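Long-range contact in esterase family protein (Staphylococcus aureus, PDB 6VHD), which probably hydrolyses carboxylic esters as a serine esterase of the esterase D family, with S-formylglutathione as a likely substrate: residues A[206-211]-A[233-238]. Residues are numbered along the deposited sequence; the frame is centred on the assembly and turned at random.
Sequences QDFLYQ and PGDHDY. With 6WG ((2~{R})-2-phenylpiperidine-1-carbaldehyde), chain E.
Asp207 and His236 meet in a loop-to-loop contact, where the segment after strand 198-202 runs beside the one between strand 228-230 and helix 238-253. His236 ND1 donates to Asp207 OD2 at 2.8 Å, reaching the syn side of the carboxylate, while the carboxylate and imidazole planes stand 90° apart. The carboxylate is itself gripped from several directions. Its other oxygen, OD1, accepts a hydrogen bond from the backbone N of Leu209 at 2.9 Å in an Asx turn, and a water that donates to OD2 also donates to Asp235 O. Because CG of His236 is anti to the backbone N (chi1 -163°), the ring extends toward the aspartate and meets Phe208, whose CZ lies 3.4 Å from one imidazole face, offset toward the rim. The two rings meet obliquely, their planes inclined at 39°, while Leu209 CD1 approaches His236 CE1 at 3.7 Å.

Farther along, Gln206 clasps Gly234 twice: its backbone N donates to Gly234 O at 3.1 Å, and Gly234 N donates to Gln206 OE1 at 2.9 Å in a nearly straight bond. The bend of the glutamine chain at chi2 carries the amide back to that backbone. The bound (2R)-2-phenylpiperidine-1-carbaldehyde lies against the imidazole, its C8 3.1 Å from His236 NE2 and its phenyl ring against Leu209 CD2. With Ser123 beside His236 on what appears to be a nucleophile elbow, the aspartate-histidine pair matches the predicted charge relay system, the Ser-His-Asp catalytic triad of the alpha/beta-hydrolase fold.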
ATOM      1  N   GLN A 206       9.249  23.550 -24.949  1.00 48.17           N
ATOM      2  CA  GLN A 206       7.907  24.186 -24.874  1.00 51.57           C
ATOM      3  C   GLN A 206       7.527  24.444 -23.419  1.00 47.90           C
ATOM      4  O   GLN A 206       6.438  24.942 -23.171  1.00 49.64           O
ATOM      5  CB  GLN A 206       6.821  23.298 -25.462  1.00 52.76           C
ATOM      6  CG  GLN A 206       6.876  23.162 -26.967  1.00 56.32           C
ATOM      7  CD  GLN A 206       8.084  22.388 -27.410  1.00 62.05           C
ATOM      8  OE1 GLN A 206       8.231  21.214 -27.113  1.00 53.87           O
ATOM      9  NE2 GLN A 206       8.958  23.054 -28.138  1.00 62.86           N
ATOM     10  N   ASP A 207       8.397  24.063 -22.495  1.00 44.49           N
ATOM     11  CA  ASP A 207       8.125  24.261 -21.054  1.00 48.25           C
ATOM     12  C   ASP A 207       8.137  25.756 -20.750  1.00 52.79           C
ATOM     13  O   ASP A 207       9.039  26.418 -21.189  1.00 45.72           O
ATOM     14  CB  ASP A 207       9.189  23.536 -20.230  1.00 47.36           C
ATOM     15  CG  ASP A 207       8.841  23.377 -18.768  1.00 48.57           C
ATOM     16  OD1 ASP A 207       8.362  24.327 -18.191  1.00 53.46           O
ATOM     17  OD2 ASP A 207       9.043  22.296 -18.248  1.00 47.32           O
ATOM     18  N   PHE A 208       7.249  26.228 -19.877  1.00 52.23           N
ATOM     19  CA  PHE A 208       7.232  27.655 -19.464  1.00 47.30           C
ATOM     20  C   PHE A 208       8.509  28.041 -18.703  1.00 46.42           C
ATOM     21  O   PHE A 208       8.804  29.211 -18.679  1.00 46.69           O
ATOM     22  CB  PHE A 208       5.972  28.027 -18.687  1.00 50.24           C
ATOM     23  CG  PHE A 208       5.435  26.927 -17.814  1.00 68.98           C
ATOM     24  CD1 PHE A 208       5.701  26.906 -16.457  1.00 70.63           C
ATOM     25  CD2 PHE A 208       4.693  25.892 -18.359  1.00 73.46           C
ATOM     26  CE1 PHE A 208       5.220  25.881 -15.661  1.00 69.41           C
ATOM     27  CE2 PHE A 208       4.208  24.872 -17.561  1.00 70.86           C
ATOM     28  CZ  PHE A 208       4.471  24.870 -16.214  1.00 68.37           C
ATOM     29  N   LEU A 209       9.192  27.096 -18.046  1.00 43.02           N
ATOM     30  CA  LEU A 209      10.455  27.340 -17.305  1.00 40.57           C
ATOM     31  C   LEU A 209      11.671  27.219 -18.235  1.00 46.89           C
ATOM     32  O   LEU A 209      12.772  27.249 -17.731  1.00 46.00           O
ATOM     33  CB  LEU A 209      10.555  26.314 -16.174  1.00 42.46           C
ATOM     34  CG  LEU A 209       9.533  26.456 -15.055  1.00 35.58           C
ATOM     35  CD1 LEU A 209       9.672  25.334 -14.050  1.00 33.53           C
ATOM     36  CD2 LEU A 209       9.682  27.795 -14.375  1.00 43.74           C
ATOM     37  N   TYR A 210      11.483  27.067 -19.541  1.00 42.83           N
ATOM     38  CA  TYR A 210      12.641  26.888 -20.455  1.00 48.09           C
ATOM     39  C   TYR A 210      13.591  28.091 -20.396  1.00 43.50           C
ATOM     40  O   TYR A 210      14.767  27.889 -20.289  1.00 42.30           O
ATOM     41  CB  TYR A 210      12.172  26.656 -21.893  1.00 46.64           C
ATOM     42  CG  TYR A 210      13.274  26.335 -22.870  1.00 46.05           C
ATOM     43  CD1 TYR A 210      14.098  25.249 -22.678  1.00 44.26           C
ATOM     44  CD2 TYR A 210      13.501  27.109 -23.989  1.00 47.27           C
ATOM     45  CE1 TYR A 210      15.111  24.935 -23.559  1.00 44.66           C
ATOM     46  CE2 TYR A 210      14.516  26.816 -24.880  1.00 54.96           C
ATOM     47  CZ  TYR A 210      15.325  25.725 -24.668  1.00 52.91           C
ATOM     48  OH  TYR A 210      16.317  25.414 -25.533  1.00 53.53           O
ATOM     49  N   GLN A 211      13.073  29.313 -20.395  1.00 41.43           N
ATOM     50  CA  GLN A 211      13.963  30.501 -20.313  1.00 48.57           C
ATOM     51  C   GLN A 211      14.682  30.484 -18.963  1.00 46.85           C
ATOM     52  O   GLN A 211      15.851  30.790 -18.908  1.00 44.63           O
ATOM     53  CB  GLN A 211      13.177  31.793 -20.518  1.00 51.04           C
ATOM     54  CG  GLN A 211      14.065  33.006 -20.736  1.00 51.78           C
ATOM     55  CD  GLN A 211      14.921  32.830 -21.960  1.00 62.49           C
ATOM     56  OE1 GLN A 211      14.422  32.566 -23.039  1.00 68.88           O
ATOM     57  NE2 GLN A 211      16.220  32.952 -21.796  1.00 61.39           N
ATOM     58  N   PRO A 233      12.060  18.640 -27.827  1.00 56.98           N
ATOM     59  CA  PRO A 233      10.616  18.815 -27.640  1.00 56.30           C
ATOM     60  C   PRO A 233      10.163  18.242 -26.306  1.00 57.45           C
ATOM     61  O   PRO A 233      10.680  17.227 -25.834  1.00 51.38           O
ATOM     62  CB  PRO A 233      10.007  18.058 -28.824  1.00 59.02           C
ATOM     63  CG  PRO A 233      11.085  17.112 -29.276  1.00 62.78           C
ATOM     64  CD  PRO A 233      12.372  17.828 -29.014  1.00 60.98           C
ATOM     65  N   GLY A 234       9.196  18.904 -25.703  1.00 55.70           N
ATOM     66  CA  GLY A 234       8.672  18.474 -24.422  1.00 46.88           C
ATOM     67  C   GLY A 234       8.070  19.643 -23.676  1.00 51.42           C
ATOM     68  O   GLY A 234       8.478  20.796 -23.803  1.00 49.00           O
ATOM     69  N   ASP A 235       7.067  19.338 -22.871  1.00 43.99           N
ATOM     70  CA  ASP A 235       6.389  20.324 -22.053  1.00 39.14           C
ATOM     71  C   ASP A 235       6.592  19.978 -20.581  1.00 44.77           C
ATOM     72  O   ASP A 235       7.383  19.101 -20.222  1.00 41.59           O
ATOM     73  CB  ASP A 235       4.907  20.381 -22.432  1.00 49.73           C
ATOM     74  CG  ASP A 235       4.305  21.775 -22.264  1.00 64.58           C
ATOM     75  OD1 ASP A 235       4.723  22.501 -21.335  1.00 63.66           O
ATOM     76  OD2 ASP A 235       3.412  22.138 -23.068  1.00 71.92           O
ATOM     77  N   HIS A 236       5.824  20.648 -19.731  1.00 38.29           N
ATOM     78  CA  HIS A 236       5.958  20.499 -18.289  1.00 37.11           C
ATOM     79  C   HIS A 236       4.989  19.425 -17.781  1.00 39.97           C
ATOM     80  O   HIS A 236       3.982  19.715 -17.138  1.00 39.47           O
ATOM     81  CB  HIS A 236       5.711  21.847 -17.619  1.00 33.60           C
ATOM     82  CG  HIS A 236       6.196  21.906 -16.214  1.00 32.11           C
ATOM     83  ND1 HIS A 236       7.473  22.303 -15.890  1.00 32.16           N
ATOM     84  CD2 HIS A 236       5.594  21.570 -15.049  1.00 33.69           C
ATOM     85  CE1 HIS A 236       7.629  22.240 -14.580  1.00 33.44           C
ATOM     86  NE2 HIS A 236       6.508  21.785 -14.047  1.00 36.57           N
ATOM     87  N   ASP A 237       5.294  18.157 -18.094  1.00 41.57           N
ATOM     88  CA  ASP A 237       4.370  17.077 -17.747  1.00 35.55           C
ATOM     89  C   ASP A 237       5.104  15.747 -17.609  1.00 35.54           C
ATOM     90  O   ASP A 237       6.298  15.629 -17.897  1.00 36.24           O
ATOM     91  CB  ASP A 237       3.220  16.970 -18.769  1.00 38.64           C
ATOM     92  CG  ASP A 237       3.704  16.799 -20.216  1.00 46.55           C
ATOM     93  OD1 ASP A 237       4.776  16.205 -20.443  1.00 47.07           O
ATOM     94  OD2 ASP A 237       2.988  17.254 -21.139  1.00 51.01           O
ATOM     95  N   TYR A 238       4.360  14.731 -17.156  1.00 34.19           N
ATOM     96  CA  TYR A 238       4.961  13.428 -16.912  1.00 33.05           C
ATOM     97  C   TYR A 238       5.268  12.674 -18.200  1.00 40.16           C
ATOM     98  O   TYR A 238       6.098  11.758 -18.182  1.00 39.20           O
ATOM     99  CB  TYR A 238       4.054  12.590 -16.010  1.00 39.20           C
ATOM    100  CG  TYR A 238       4.310  12.849 -14.553  1.00 37.70           C
ATOM    101  CD1 TYR A 238       5.420  12.291 -13.909  1.00 33.65           C
ATOM    102  CD2 TYR A 238       3.465  13.663 -13.816  1.00 41.51           C
ATOM    103  CE1 TYR A 238       5.679  12.546 -12.548  1.00 31.23           C
ATOM    104  CE2 TYR A 238       3.721  13.927 -12.463  1.00 44.48           C
ATOM    105  CZ  TYR A 238       4.825  13.359 -11.835  1.00 38.17           C
ATOM    106  OH  TYR A 238       5.067  13.623 -10.490  1.00 39.59           O
TER
HETATM  107  C4  6WG E 301       6.281  26.289 -11.357  0.74 63.18           C
HETATM  108  C7  6WG E 301       5.481  24.985 -11.258  0.74 63.39           C
HETATM  109  C6  6WG E 301       6.642  28.376 -12.494  0.74 61.60           C
HETATM  110  C9  6WG E 301       3.877  23.553 -12.247  0.74 58.29           C
HETATM  111  C8  6WG E 301       5.256  24.166 -12.516  0.74 60.60           C
HETATM  112  C1  6WG E 301       7.602  28.710 -11.548  0.74 63.19           C
HETATM  113  C2  6WG E 301       7.882  27.837 -10.508  0.74 62.83           C
HETATM  114  C3  6WG E 301       7.214  26.633 -10.402  0.74 63.16           C
HETATM  115  C5  6WG E 301       5.976  27.166 -12.389  0.74 62.47           C
HETATM  116  C10 6WG E 301       3.377  23.740 -10.796  0.74 56.30           C
HETATM  117  C11 6WG E 301       4.446  23.578  -9.690  0.74 59.59           C
HETATM  118  N1  6WG E 301       5.733  24.054 -10.170  0.74 51.91           N
HETATM  119  C12 6WG E 301       6.726  22.974 -10.279  0.74 36.54           C
HETATM  120  O1  6WG E 301       6.721  22.048  -9.284  0.74 25.30           O
HETATM  121  O   HOH W   1      10.096  20.275 -19.533  1.00 44.26           O